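Local coordinates for protein fervidolysin (Fervidobacterium pennivorans, PDB 1R6V) that breaks keratin down into peptides as a subtilisin-like serine protease, allowing the bacterium to grow on native feathers, at residues Q604-L612 and G641-D649; D40-V51 and K80-I89. The protein carries 1 engineered substitution. All blocks are in the same frame, centred on the assembly; numbering follows the deposited sequence.

How the contacts relate
Both contacts are partly buried and lie far from the catalytic machinery, and they share no element of structure. Contact 1 joins two antiparallel strands in the second beta-sandwich domain, about 41 Å from the centre of the chain; contact 2 sets a helix against a second helix end and the loop after it in the propeptide, about 23 Å from that centre. The centres of contact 1 and contact 2 are about 27 Å apart. Main-chain hydrogen bonds carry contact 1, with a mostly apolar face turned to the neighbouring sheet. In contact 2 a single backbone bond crosses at one end, and interlocking aliphatic side chains do most of the joining, bordered by exposed lysines and a buried glutamate.

Contact 1 of 2, residues Q604-L612 and G641-D649; sequences QISFGIQTL and GTTWTIIDD
Ile609 and Ile647 meet on one face of a strand pair in the second beta-sandwich domain, CD1 of Ile609 resting 4.3 Å from CG1 of Ile647. Both lean on Ile621 of strand 619-627, in the facing sheet, so this face lines the interior of the sandwich. Phe607 starts from the same face, but its ring leaves the partner strand: with CG anti to its own carbonyl carbon (chi1 -53°), the ring stacks on Trp666, while its CB stays 3.7 Å from Ile647 O. Thr645 shares this face and turns its hydroxyl to Val637 O.

The other face carries Gln610 and Trp644, whose CB atoms lie 4.2 Å apart before the two side chains diverge. Trp644 holds its CG between the backbone N and the carbonyl carbon (chi1 67°), which carries the indole off while its CB rests on Ile609 O. Here too Gly608 pairs with Ile646, 4.2 Å between their CA atoms, and a CB on Gly608 would run into Thr645 O. Ile646 sets CG2 3.3 Å from Phe607 O, the same oxygen that Ile647 N bonds to.

Antiparallel backbone bonding fixes the pairing. Ile609 and Thr645 exchange N-H...O bonds, both 3.0 Å from N to O, and Thr611 N gives to Thr643 O beyond them. Toward Phe607 the strands part, and Phe607 N donates to a water that passes the link on to Ile647 O. Methyl CG2 of Thr611 packs on Thr643, its hydroxyl bonded instead to Lys570 O. Part of the main-chain polarity is thus spent between the two strands, strand 604-610 also bonding to strand 573-577, and the side chains sort into a mostly apolar face toward strand 619-627 and a mixed face of Gln610, Trp644 and Ile646.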
ATOM      1  N   GLN A 604      10.452 -22.446 -11.217  1.00 21.16           N
ATOM      2  CA  GLN A 604      11.424 -22.605 -10.144  1.00 19.92           C
ATOM      3  C   GLN A 604      11.803 -24.072 -10.025  1.00 19.72           C
ATOM      4  O   GLN A 604      10.940 -24.944  -9.889  1.00 18.73           O
ATOM      5  CB  GLN A 604      10.836 -22.032  -8.854  1.00 22.09           C
ATOM      6  CG  GLN A 604      10.593 -20.527  -9.025  1.00 21.12           C
ATOM      7  CD  GLN A 604       9.803 -19.903  -7.899  1.00 23.35           C
ATOM      8  OE1 GLN A 604       8.822 -20.476  -7.428  1.00 25.12           O
ATOM      9  NE2 GLN A 604      10.217 -18.711  -7.471  1.00 21.73           N
ATOM     10  N   ILE A 605      13.102 -24.338 -10.105  1.00 17.64           N
ATOM     11  CA  ILE A 605      13.593 -25.708 -10.074  1.00 18.27           C
ATOM     12  C   ILE A 605      14.739 -25.926  -9.112  1.00 16.99           C
ATOM     13  O   ILE A 605      15.313 -24.973  -8.584  1.00 15.96           O
ATOM     14  CB  ILE A 605      14.084 -26.148 -11.484  1.00 18.92           C
ATOM     15  CG1 ILE A 605      15.217 -25.227 -11.956  1.00 19.42           C
ATOM     16  CG2 ILE A 605      12.926 -26.134 -12.484  1.00 20.21           C
ATOM     17  CD1 ILE A 605      15.804 -25.580 -13.332  1.00 18.11           C
ATOM     18  N   SER A 606      15.045 -27.202  -8.883  1.00 14.90           N
ATOM     19  CA  SER A 606      16.168 -27.612  -8.046  1.00 16.06           C
ATOM     20  C   SER A 606      16.917 -28.673  -8.858  1.00 16.68           C
ATOM     21  O   SER A 606      16.347 -29.300  -9.759  1.00 16.56           O
ATOM     22  CB  SER A 606      15.699 -28.201  -6.703  1.00 13.59           C
ATOM     23  OG  SER A 606      15.032 -27.215  -5.928  1.00 14.01           O
ATOM     24  N   PHE A 607      18.192 -28.867  -8.531  1.00 18.08           N
ATOM     25  CA  PHE A 607      19.045 -29.817  -9.251  1.00 20.30           C
ATOM     26  C   PHE A 607      19.424 -30.996  -8.378  1.00 18.45           C
ATOM     27  O   PHE A 607      19.724 -30.832  -7.208  1.00 18.23           O
ATOM     28  CB  PHE A 607      20.346 -29.135  -9.711  1.00 20.79           C
ATOM     29  CG  PHE A 607      20.135 -27.865 -10.488  1.00 22.56           C
ATOM     30  CD1 PHE A 607      19.298 -27.848 -11.594  1.00 24.28           C
ATOM     31  CD2 PHE A 607      20.808 -26.696 -10.135  1.00 24.48           C
ATOM     32  CE1 PHE A 607      19.130 -26.691 -12.347  1.00 25.33           C
ATOM     33  CE2 PHE A 607      20.649 -25.529 -10.880  1.00 24.93           C
ATOM     34  CZ  PHE A 607      19.806 -25.528 -11.991  1.00 26.76           C
ATOM     35  N   GLY A 608      19.414 -32.185  -8.950  1.00 21.11           N
ATOM     36  CA  GLY A 608      19.795 -33.334  -8.154  1.00 22.53           C
ATOM     37  C   GLY A 608      20.536 -34.363  -8.970  1.00 22.37           C
ATOM     38  O   GLY A 608      20.713 -34.231 -10.181  1.00 20.75           O
ATOM     39  N   ILE A 609      20.978 -35.402  -8.279  1.00 23.13           N
ATOM     40  CA  ILE A 609      21.671 -36.499  -8.909  1.00 24.00           C
ATOM     41  C   ILE A 609      21.108 -37.776  -8.299  1.00 22.66           C
ATOM     42  O   ILE A 609      20.844 -37.840  -7.096  1.00 20.26           O
ATOM     43  CB  ILE A 609      23.192 -36.407  -8.670  1.00 26.06           C
ATOM     44  CG1 ILE A 609      23.737 -35.191  -9.422  1.00 27.96           C
ATOM     45  CG2 ILE A 609      23.882 -37.676  -9.142  1.00 27.01           C
ATOM     46  CD1 ILE A 609      25.208 -35.035  -9.380  1.00 34.39           C
ATOM     47  N   GLN A 610      20.872 -38.765  -9.148  1.00 23.83           N
ATOM     48  CA  GLN A 610      20.378 -40.056  -8.687  1.00 25.54           C
ATOM     49  C   GLN A 610      21.244 -41.149  -9.310  1.00 25.95           C
ATOM     50  O   GLN A 610      21.816 -40.970 -10.383  1.00 24.78           O
ATOM     51  CB  GLN A 610      18.916 -40.268  -9.088  1.00 25.55           C
ATOM     52  CG  GLN A 610      18.647 -40.254 -10.584  1.00 30.25           C
ATOM     53  CD  GLN A 610      17.223 -40.692 -10.927  1.00 32.31           C
ATOM     54  OE1 GLN A 610      16.993 -41.814 -11.394  1.00 34.98           O
ATOM     55  NE2 GLN A 610      16.263 -39.806 -10.682  1.00 31.34           N
ATOM     56  N   THR A 611      21.337 -42.273  -8.614  1.00 26.66           N
ATOM     57  CA  THR A 611      22.110 -43.422  -9.080  1.00 28.91           C
ATOM     58  C   THR A 611      21.255 -44.663  -8.821  1.00 29.17           C
ATOM     59  O   THR A 611      20.487 -44.690  -7.863  1.00 27.99           O
ATOM     60  CB  THR A 611      23.440 -43.540  -8.311  1.00 28.70           C
ATOM     61  OG1 THR A 611      24.115 -44.745  -8.700  1.00 33.82           O
ATOM     62  CG2 THR A 611      23.183 -43.566  -6.820  1.00 28.99           C
ATOM     63  N   LEU A 612      21.392 -45.682  -9.670  1.00 30.42           N
ATOM     64  CA  LEU A 612      20.609 -46.911  -9.538  1.00 32.61           C
ATOM     65  C   LEU A 612      20.947 -47.667  -8.253  1.00 33.16           C
ATOM     66  O   LEU A 612      20.061 -48.207  -7.589  1.00 34.66           O
ATOM     67  CB  LEU A 612      20.842 -47.819 -10.755  1.00 32.47           C
ATOM     68  CG  LEU A 612      19.855 -48.976 -10.973  1.00 33.67           C
ATOM     69  CD1 LEU A 612      18.465 -48.414 -11.251  1.00 33.91           C
ATOM     70  CD2 LEU A 612      20.311 -49.837 -12.147  1.00 34.90           C
ATOM     71  N   GLY A 641      25.114 -45.113   1.185  1.00 30.28           N
ATOM     72  CA  GLY A 641      23.859 -45.794   1.441  1.00 30.54           C
ATOM     73  C   GLY A 641      22.653 -45.162   0.775  1.00 31.10           C
ATOM     74  O   GLY A 641      21.563 -45.729   0.834  1.00 31.63           O
ATOM     75  N   THR A 642      22.834 -44.004   0.139  1.00 29.72           N
ATOM     76  CA  THR A 642      21.724 -43.324  -0.527  1.00 27.73           C
ATOM     77  C   THR A 642      21.872 -43.367  -2.048  1.00 26.84           C
ATOM     78  O   THR A 642      22.956 -43.627  -2.564  1.00 25.30           O
ATOM     79  CB  THR A 642      21.605 -41.851  -0.076  1.00 27.21           C
ATOM     80  OG1 THR A 642      22.702 -41.093  -0.597  1.00 27.98           O
ATOM     81  CG2 THR A 642      21.616 -41.757   1.443  1.00 26.97           C
ATOM     82  N   THR A 643      20.775 -43.107  -2.757  1.00 24.84           N
ATOM     83  CA  THR A 643      20.772 -43.138  -4.213  1.00 24.28           C
ATOM     84  C   THR A 643      20.476 -41.787  -4.853  1.00 22.47           C
ATOM     85  O   THR A 643      20.338 -41.699  -6.066  1.00 23.02           O
ATOM     86  CB  THR A 643      19.732 -44.134  -4.735  1.00 26.31           C
ATOM     87  OG1 THR A 643      18.471 -43.859  -4.114  1.00 25.63           O
ATOM     88  CG2 THR A 643      20.150 -45.565  -4.416  1.00 25.71           C
ATOM     89  N   TRP A 644      20.373 -40.740  -4.048  1.00 22.81           N
ATOM     90  CA  TRP A 644      20.107 -39.417  -4.612  1.00 22.88           C
ATOM     91  C   TRP A 644      20.451 -38.285  -3.668  1.00 21.51           C
ATOM     92  O   TRP A 644      20.471 -38.450  -2.448  1.00 21.94           O
ATOM     93  CB  TRP A 644      18.631 -39.288  -5.017  1.00 24.06           C
ATOM     94  CG  TRP A 644      17.671 -39.312  -3.858  1.00 26.18           C
ATOM     95  CD1 TRP A 644      17.238 -40.413  -3.173  1.00 27.12           C
ATOM     96  CD2 TRP A 644      17.065 -38.179  -3.216  1.00 26.69           C
ATOM     97  NE1 TRP A 644      16.403 -40.039  -2.148  1.00 26.86           N
ATOM     98  CE2 TRP A 644      16.280 -38.676  -2.147  1.00 28.01           C
ATOM     99  CE3 TRP A 644      17.109 -36.796  -3.439  1.00 26.94           C
ATOM    100  CZ2 TRP A 644      15.545 -37.836  -1.298  1.00 28.06           C
ATOM    101  CZ3 TRP A 644      16.373 -35.956  -2.592  1.00 29.21           C
ATOM    102  CH2 TRP A 644      15.601 -36.484  -1.533  1.00 28.33           C
ATOM    103  N   THR A 645      20.745 -37.122  -4.236  1.00 19.22           N
ATOM    104  CA  THR A 645      21.019 -35.962  -3.418  1.00 18.52           C
ATOM    105  C   THR A 645      20.709 -34.710  -4.222  1.00 17.63           C
ATOM    106  O   THR A 645      20.483 -34.787  -5.427  1.00 18.23           O
ATOM    107  CB  THR A 645      22.480 -35.925  -2.908  1.00 18.54           C
ATOM    108  OG1 THR A 645      22.594 -34.903  -1.917  1.00 20.16           O
ATOM    109  CG2 THR A 645      23.464 -35.637  -4.047  1.00 17.77           C
ATOM    110  N   ILE A 646      20.676 -33.573  -3.536  1.00 17.18           N
ATOM    111  CA  ILE A 646      20.393 -32.284  -4.168  1.00 18.04           C
ATOM    112  C   ILE A 646      21.689 -31.474  -4.210  1.00 17.68           C
ATOM    113  O   ILE A 646      22.502 -31.551  -3.300  1.00 17.66           O
ATOM    114  CB  ILE A 646      19.324 -31.476  -3.367  1.00 18.41           C
ATOM    115  CG1 ILE A 646      18.005 -32.251  -3.318  1.00 20.90           C
ATOM    116  CG2 ILE A 646      19.075 -30.127  -4.028  1.00 17.48           C
ATOM    117  CD1 ILE A 646      17.991 -33.338  -2.293  1.00 28.19           C
ATOM    118  N   ILE A 647      21.861 -30.688  -5.264  1.00 17.28           N
ATOM    119  CA  ILE A 647      23.069 -29.883  -5.437  1.00 17.51           C
ATOM    120  C   ILE A 647      22.717 -28.417  -5.607  1.00 16.77           C
ATOM    121  O   ILE A 647      21.928 -28.081  -6.484  1.00 17.02           O
ATOM    122  CB  ILE A 647      23.820 -30.282  -6.726  1.00 18.37           C
ATOM    123  CG1 ILE A 647      24.088 -31.789  -6.754  1.00 22.06           C
ATOM    124  CG2 ILE A 647      25.115 -29.482  -6.839  1.00 19.13           C
ATOM    125  CD1 ILE A 647      25.061 -32.252  -5.723  1.00 23.77           C
ATOM    126  N   ASP A 648      23.309 -27.536  -4.807  1.00 16.12           N
ATOM    127  CA  ASP A 648      23.031 -26.113  -4.976  1.00 16.71           C
ATOM    128  C   ASP A 648      24.124 -25.255  -4.348  1.00 18.07           C
ATOM    129  O   ASP A 648      25.124 -25.789  -3.847  1.00 17.47           O
ATOM    130  CB  ASP A 648      21.641 -25.762  -4.420  1.00 18.43           C
ATOM    131  CG  ASP A 648      21.504 -26.059  -2.949  1.00 19.72           C
ATOM    132  OD1 ASP A 648      22.438 -25.723  -2.192  1.00 17.93           O
ATOM    133  OD2 ASP A 648      20.449 -26.615  -2.549  1.00 19.32           O
ATOM    134  N   ASP A 649      23.963 -23.932  -4.372  1.00 18.09           N
ATOM    135  CA  ASP A 649      25.004 -23.076  -3.819  1.00 17.49           C
ATOM    136  C   ASP A 649      25.126 -23.104  -2.307  1.00 19.23           C
ATOM    137  O   ASP A 649      26.011 -22.465  -1.735  1.00 19.26           O
ATOM    138  CB  ASP A 649      24.877 -21.618  -4.333  1.00 17.25           C
ATOM    139  CG  ASP A 649      23.442 -21.117  -4.418  1.00 18.43           C
ATOM    140  OD1 ASP A 649      22.495 -21.934  -4.380  1.00 18.82           O
ATOM    141  OD2 ASP A 649      23.260 -19.886  -4.554  1.00 17.47           O
TER
HETATM  142  O   HOH W   1      19.431 -27.141  -6.834  1.00 14.93           O

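Contact 2 of 2, residues D40-V51 and K80-I89; sequences DRSEVDKIVKAV and KIKALALKGI
Ile47, on helix 41-51, packs against Ile81, Leu86 and Ile89 in the ferredoxin-like propeptide domain, where two helices cover one face of a four-stranded antiparallel sheet, as in other subtilisin propeptides. Its CG2 touches CD1 of Ile81 at 3.7 Å, Leu86 crosses it at about a right angle, and Ile89 meets it tip to tip; beneath, it rests on Ile34 and Val36 of the sheet. The approach of Leu86 CD1 to Ile47 CG1, 3.4 Å, is tighter than usual for two carbons. Farther along, the methyl of Ala50 meets CD1 of Leu84 at 3.6 Å, and Val51 CG1 touches CG1 of Ile81, the two side chains crossing at a slant.

Charged side chains border this apolar patch. Glu43 places its CB against CD1 of Ile89, then bends at chi2 (-67°) so that its carboxylate lies across the aliphatic part of Lys87, CD of Glu43 being 3.3 Å from CE of Lys87. The syn lone pair of its OE2 takes a salt bridge from Lys46 NZ at 2.8 Å, whereas Lys87 NZ remains 4.5 Å from that same OE2, near enough only for longer-range attraction. With an alanine in place of Glu43, Lys46 would probably lose its charge partner and a gap would be likely to open beneath the chain of Lys87.

Hydrogen bonds close the end of the contact at Asp40. Its side chain caps helix 41-51, OD1 accepting from both N and OG of Ser42. Its backbone N donates in the carbonyl plane to a lone pair of Gly88 O, 3.0 Å away and nearly straight at 173°.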
ATOM      1  N   ASP A  40      -9.266 -18.962  -3.496  1.00 19.51           N
ATOM      2  CA  ASP A  40     -10.112 -20.062  -3.020  1.00 20.13           C
ATOM      3  C   ASP A  40     -10.158 -20.074  -1.490  1.00 18.75           C
ATOM      4  O   ASP A  40      -9.208 -20.491  -0.833  1.00 19.86           O
ATOM      5  CB  ASP A  40      -9.546 -21.381  -3.563  1.00 23.44           C
ATOM      6  CG  ASP A  40     -10.263 -22.613  -3.036  1.00 24.98           C
ATOM      7  OD1 ASP A  40     -11.201 -22.494  -2.222  1.00 23.03           O
ATOM      8  OD2 ASP A  40      -9.863 -23.720  -3.451  1.00 25.84           O
ATOM      9  N   ARG A  41     -11.263 -19.602  -0.923  1.00 18.99           N
ATOM     10  CA  ARG A  41     -11.408 -19.539   0.534  1.00 17.30           C
ATOM     11  C   ARG A  41     -11.106 -20.870   1.237  1.00 18.18           C
ATOM     12  O   ARG A  41     -10.616 -20.881   2.360  1.00 17.95           O
ATOM     13  CB  ARG A  41     -12.825 -19.057   0.901  1.00 16.32           C
ATOM     14  CG  ARG A  41     -13.163 -19.059   2.408  1.00 13.93           C
ATOM     15  CD  ARG A  41     -12.196 -18.178   3.230  1.00 14.29           C
ATOM     16  NE  ARG A  41     -12.466 -18.212   4.676  1.00 16.37           N
ATOM     17  CZ  ARG A  41     -12.028 -19.150   5.514  1.00 17.99           C
ATOM     18  NH1 ARG A  41     -11.289 -20.160   5.070  1.00 17.19           N
ATOM     19  NH2 ARG A  41     -12.320 -19.078   6.806  1.00 17.45           N
ATOM     20  N   SER A  42     -11.389 -21.992   0.583  1.00 18.81           N
ATOM     21  CA  SER A  42     -11.133 -23.280   1.222  1.00 21.00           C
ATOM     22  C   SER A  42      -9.637 -23.529   1.468  1.00 20.99           C
ATOM     23  O   SER A  42      -9.255 -24.185   2.448  1.00 21.48           O
ATOM     24  CB  SER A  42     -11.732 -24.426   0.393  1.00 23.07           C
ATOM     25  OG  SER A  42     -11.018 -24.627  -0.812  1.00 25.87           O
ATOM     26  N   GLU A  43      -8.789 -22.988   0.601  1.00 20.89           N
ATOM     27  CA  GLU A  43      -7.354 -23.177   0.753  1.00 21.44           C
ATOM     28  C   GLU A  43      -6.829 -22.492   1.999  1.00 19.79           C
ATOM     29  O   GLU A  43      -5.799 -22.886   2.545  1.00 19.17           O
ATOM     30  CB  GLU A  43      -6.593 -22.645  -0.467  1.00 25.75           C
ATOM     31  CG  GLU A  43      -6.616 -23.567  -1.673  1.00 32.64           C
ATOM     32  CD  GLU A  43      -5.843 -24.863  -1.441  1.00 34.75           C
ATOM     33  OE1 GLU A  43      -4.589 -24.839  -1.382  1.00 37.49           O
ATOM     34  OE2 GLU A  43      -6.494 -25.919  -1.312  1.00 36.60           O
ATOM     35  N   VAL A  44      -7.519 -21.445   2.436  1.00 16.55           N
ATOM     36  CA  VAL A  44      -7.093 -20.727   3.628  1.00 17.33           C
ATOM     37  C   VAL A  44      -7.135 -21.686   4.815  1.00 18.26           C
ATOM     38  O   VAL A  44      -6.326 -21.585   5.735  1.00 18.31           O
ATOM     39  CB  VAL A  44      -8.009 -19.505   3.906  1.00 16.90           C
ATOM     40  CG1 VAL A  44      -7.566 -18.786   5.171  1.00 18.81           C
ATOM     41  CG2 VAL A  44      -7.949 -18.537   2.717  1.00 17.98           C
ATOM     42  N   ASP A  45      -8.062 -22.636   4.783  1.00 18.97           N
ATOM     43  CA  ASP A  45      -8.167 -23.576   5.885  1.00 20.78           C
ATOM     44  C   ASP A  45      -6.908 -24.435   6.028  1.00 21.72           C
ATOM     45  O   ASP A  45      -6.615 -24.912   7.119  1.00 20.80           O
ATOM     46  CB  ASP A  45      -9.413 -24.449   5.724  1.00 23.18           C
ATOM     47  CG  ASP A  45     -10.706 -23.637   5.794  1.00 26.40           C
ATOM     48  OD1 ASP A  45     -10.727 -22.601   6.498  1.00 25.75           O
ATOM     49  OD2 ASP A  45     -11.700 -24.046   5.156  1.00 29.91           O
ATOM     50  N   LYS A  46      -6.165 -24.620   4.934  1.00 21.26           N
ATOM     51  CA  LYS A  46      -4.925 -25.388   4.982  1.00 21.69           C
ATOM     52  C   LYS A  46      -3.875 -24.590   5.760  1.00 20.18           C
ATOM     53  O   LYS A  46      -3.036 -25.165   6.448  1.00 18.35           O
ATOM     54  CB  LYS A  46      -4.416 -25.690   3.574  1.00 24.97           C
ATOM     55  CG  LYS A  46      -5.294 -26.659   2.800  1.00 29.30           C
ATOM     56  CD  LYS A  46      -4.725 -26.909   1.415  1.00 32.92           C
ATOM     57  CE  LYS A  46      -5.530 -27.962   0.652  1.00 36.75           C
ATOM     58  NZ  LYS A  46      -4.970 -28.163  -0.712  1.00 39.10           N
ATOM     59  N   ILE A  47      -3.926 -23.260   5.646  1.00 17.76           N
ATOM     60  CA  ILE A  47      -3.005 -22.400   6.379  1.00 16.76           C
ATOM     61  C   ILE A  47      -3.407 -22.366   7.856  1.00 16.89           C
ATOM     62  O   ILE A  47      -2.549 -22.402   8.736  1.00 17.04           O
ATOM     63  CB  ILE A  47      -3.021 -20.947   5.828  1.00 15.78           C
ATOM     64  CG1 ILE A  47      -2.448 -20.925   4.413  1.00 17.73           C
ATOM     65  CG2 ILE A  47      -2.201 -20.029   6.733  1.00 16.77           C
ATOM     66  CD1 ILE A  47      -2.542 -19.553   3.708  1.00 16.44           C
ATOM     67  N   VAL A  48      -4.708 -22.291   8.130  1.00 16.28           N
ATOM     68  CA  VAL A  48      -5.174 -22.246   9.515  1.00 19.16           C
ATOM     69  C   VAL A  48      -4.696 -23.493  10.256  1.00 19.88           C
ATOM     70  O   VAL A  48      -4.166 -23.408  11.364  1.00 19.59           O
ATOM     71  CB  VAL A  48      -6.725 -22.136   9.583  1.00 18.64           C
ATOM     72  CG1 VAL A  48      -7.210 -22.306  11.019  1.00 20.45           C
ATOM     73  CG2 VAL A  48      -7.156 -20.763   9.059  1.00 19.53           C
ATOM     74  N   LYS A  49      -4.856 -24.645   9.628  1.00 19.84           N
ATOM     75  CA  LYS A  49      -4.417 -25.880  10.257  1.00 23.00           C
ATOM     76  C   LYS A  49      -2.898 -25.946  10.398  1.00 22.21           C
ATOM     77  O   LYS A  49      -2.386 -26.381  11.432  1.00 22.36           O
ATOM     78  CB  LYS A  49      -4.924 -27.076   9.461  1.00 24.91           C
ATOM     79  CG  LYS A  49      -6.429 -27.115   9.381  1.00 27.87           C
ATOM     80  CD  LYS A  49      -6.901 -28.285   8.559  1.00 30.58           C
ATOM     81  CE  LYS A  49      -8.396 -28.217   8.327  1.00 33.31           C
ATOM     82  NZ  LYS A  49      -8.821 -29.305   7.399  1.00 34.43           N
ATOM     83  N   ALA A  50      -2.174 -25.502   9.375  1.00 20.98           N
ATOM     84  CA  ALA A  50      -0.715 -25.548   9.428  1.00 21.16           C
ATOM     85  C   ALA A  50      -0.139 -24.702  10.562  1.00 21.60           C
ATOM     86  O   ALA A  50       0.862 -25.070  11.175  1.00 21.45           O
ATOM     87  CB  ALA A  50      -0.125 -25.109   8.090  1.00 19.71           C
ATOM     88  N   VAL A  51      -0.760 -23.568  10.854  1.00 22.06           N
ATOM     89  CA  VAL A  51      -0.247 -22.726  11.926  1.00 21.61           C
ATOM     90  C   VAL A  51      -1.124 -22.865  13.168  1.00 22.47           C
ATOM     91  O   VAL A  51      -0.834 -22.284  14.215  1.00 22.29           O
ATOM     92  CB  VAL A  51      -0.181 -21.232  11.479  1.00 21.61           C
ATOM     93  CG1 VAL A  51       0.584 -21.118  10.171  1.00 22.99           C
ATOM     94  CG2 VAL A  51      -1.577 -20.649  11.332  1.00 20.41           C
ATOM     95  N   LYS A  80       5.883 -22.525   8.307  1.00 22.04           N
ATOM     96  CA  LYS A  80       4.866 -23.574   8.247  1.00 22.09           C
ATOM     97  C   LYS A  80       4.064 -23.559   6.949  1.00 22.41           C
ATOM     98  O   LYS A  80       3.441 -24.552   6.586  1.00 22.34           O
ATOM     99  CB  LYS A  80       3.874 -23.421   9.403  1.00 25.45           C
ATOM    100  CG  LYS A  80       4.415 -23.796  10.769  1.00 29.23           C
ATOM    101  CD  LYS A  80       4.375 -25.297  10.960  1.00 32.75           C
ATOM    102  CE  LYS A  80       4.690 -25.664  12.395  1.00 36.07           C
ATOM    103  NZ  LYS A  80       4.332 -27.082  12.689  1.00 39.11           N
ATOM    104  N   ILE A  81       4.082 -22.420   6.261  1.00 18.25           N
ATOM    105  CA  ILE A  81       3.316 -22.225   5.042  1.00 18.27           C
ATOM    106  C   ILE A  81       4.095 -22.385   3.740  1.00 16.69           C
ATOM    107  O   ILE A  81       3.570 -22.910   2.761  1.00 17.76           O
ATOM    108  CB  ILE A  81       2.699 -20.793   5.024  1.00 17.59           C
ATOM    109  CG1 ILE A  81       1.793 -20.582   6.246  1.00 19.49           C
ATOM    110  CG2 ILE A  81       1.906 -20.579   3.729  1.00 20.00           C
ATOM    111  CD1 ILE A  81       1.356 -19.117   6.444  1.00 13.21           C
ATOM    112  N   LYS A  82       5.347 -21.940   3.760  1.00 17.19           N
ATOM    113  CA  LYS A  82       6.201 -21.931   2.574  1.00 18.66           C
ATOM    114  C   LYS A  82       6.370 -23.215   1.798  1.00 20.16           C
ATOM    115  O   LYS A  82       6.652 -23.178   0.598  1.00 18.39           O
ATOM    116  CB  LYS A  82       7.577 -21.373   2.926  1.00 17.72           C
ATOM    117  CG  LYS A  82       8.507 -22.336   3.633  1.00 18.58           C
ATOM    118  CD  LYS A  82       9.684 -21.584   4.226  1.00 17.46           C
ATOM    119  CE  LYS A  82      10.632 -22.540   4.933  1.00 18.43           C
ATOM    120  NZ  LYS A  82      11.653 -21.838   5.755  1.00 21.28           N
ATOM    121  N   ALA A  83       6.195 -24.354   2.460  1.00 21.22           N
ATOM    122  CA  ALA A  83       6.350 -25.626   1.768  1.00 24.98           C
ATOM    123  C   ALA A  83       5.035 -26.389   1.620  1.00 26.81           C
ATOM    124  O   ALA A  83       5.046 -27.584   1.321  1.00 27.07           O
ATOM    125  CB  ALA A  83       7.392 -26.499   2.503  1.00 26.03           C
ATOM    126  N   LEU A  84       3.905 -25.708   1.816  1.00 27.40           N
ATOM    127  CA  LEU A  84       2.598 -26.368   1.710  1.00 29.80           C
ATOM    128  C   LEU A  84       2.085 -26.600   0.298  1.00 31.10           C
ATOM    129  O   LEU A  84       1.181 -27.408   0.089  1.00 32.68           O
ATOM    130  CB  LEU A  84       1.533 -25.591   2.485  1.00 27.97           C
ATOM    131  CG  LEU A  84       1.727 -25.498   3.995  1.00 28.67           C
ATOM    132  CD1 LEU A  84       0.584 -24.690   4.605  1.00 29.17           C
ATOM    133  CD2 LEU A  84       1.773 -26.904   4.595  1.00 30.59           C
ATOM    134  N   ALA A  85       2.637 -25.880  -0.670  1.00 33.17           N
ATOM    135  CA  ALA A  85       2.216 -26.054  -2.052  1.00 34.56           C
ATOM    136  C   ALA A  85       0.756 -25.666  -2.288  1.00 35.12           C
ATOM    137  O   ALA A  85       0.013 -26.387  -2.957  1.00 35.96           O
ATOM    138  CB  ALA A  85       2.442 -27.503  -2.480  1.00 36.42           C
ATOM    139  N   LEU A  86       0.346 -24.527  -1.742  1.00 33.17           N
ATOM    140  CA  LEU A  86      -1.021 -24.052  -1.905  1.00 33.94           C
ATOM    141  C   LEU A  86      -1.190 -23.516  -3.327  1.00 34.06           C
ATOM    142  O   LEU A  86      -0.236 -23.024  -3.917  1.00 35.39           O
ATOM    143  CB  LEU A  86      -1.294 -22.944  -0.888  1.00 32.32           C
ATOM    144  CG  LEU A  86      -0.892 -23.293   0.547  1.00 32.76           C
ATOM    145  CD1 LEU A  86      -1.099 -22.084   1.457  1.00 33.77           C
ATOM    146  CD2 LEU A  86      -1.704 -24.479   1.032  1.00 34.16           C
ATOM    147  N   LYS A  87      -2.388 -23.608  -3.890  1.00 34.69           N
ATOM    148  CA  LYS A  87      -2.565 -23.101  -5.248  1.00 34.95           C
ATOM    149  C   LYS A  87      -3.537 -21.922  -5.369  1.00 33.76           C
ATOM    150  O   LYS A  87      -3.370 -21.054  -6.232  1.00 35.73           O
ATOM    151  CB  LYS A  87      -3.011 -24.227  -6.185  1.00 37.12           C
ATOM    152  CG  LYS A  87      -4.477 -24.613  -6.075  1.00 38.45           C
ATOM    153  CD  LYS A  87      -4.800 -25.263  -4.742  1.00 40.19           C
ATOM    154  CE  LYS A  87      -6.295 -25.606  -4.639  1.00 41.30           C
ATOM    155  NZ  LYS A  87      -6.768 -26.506  -5.741  1.00 42.14           N
ATOM    156  N   GLY A  88      -4.544 -21.884  -4.510  1.00 30.10           N
ATOM    157  CA  GLY A  88      -5.508 -20.802  -4.589  1.00 25.68           C
ATOM    158  C   GLY A  88      -5.307 -19.685  -3.585  1.00 23.44           C
ATOM    159  O   GLY A  88      -6.279 -19.110  -3.108  1.00 22.06           O
ATOM    160  N   ILE A  89      -4.051 -19.384  -3.261  1.00 20.73           N
ATOM    161  CA  ILE A  89      -3.729 -18.314  -2.315  1.00 18.30           C
ATOM    162  C   ILE A  89      -3.016 -17.202  -3.085  1.00 18.65           C
ATOM    163  O   ILE A  89      -2.113 -17.480  -3.876  1.00 19.64           O
ATOM    164  CB  ILE A  89      -2.793 -18.831  -1.179  1.00 17.99           C
ATOM    165  CG1 ILE A  89      -3.535 -19.830  -0.279  1.00 17.03           C
ATOM    166  CG2 ILE A  89      -2.277 -17.669  -0.334  1.00 18.79           C
ATOM    167  CD1 ILE A  89      -4.821 -19.324   0.330  1.00 17.03           C
TER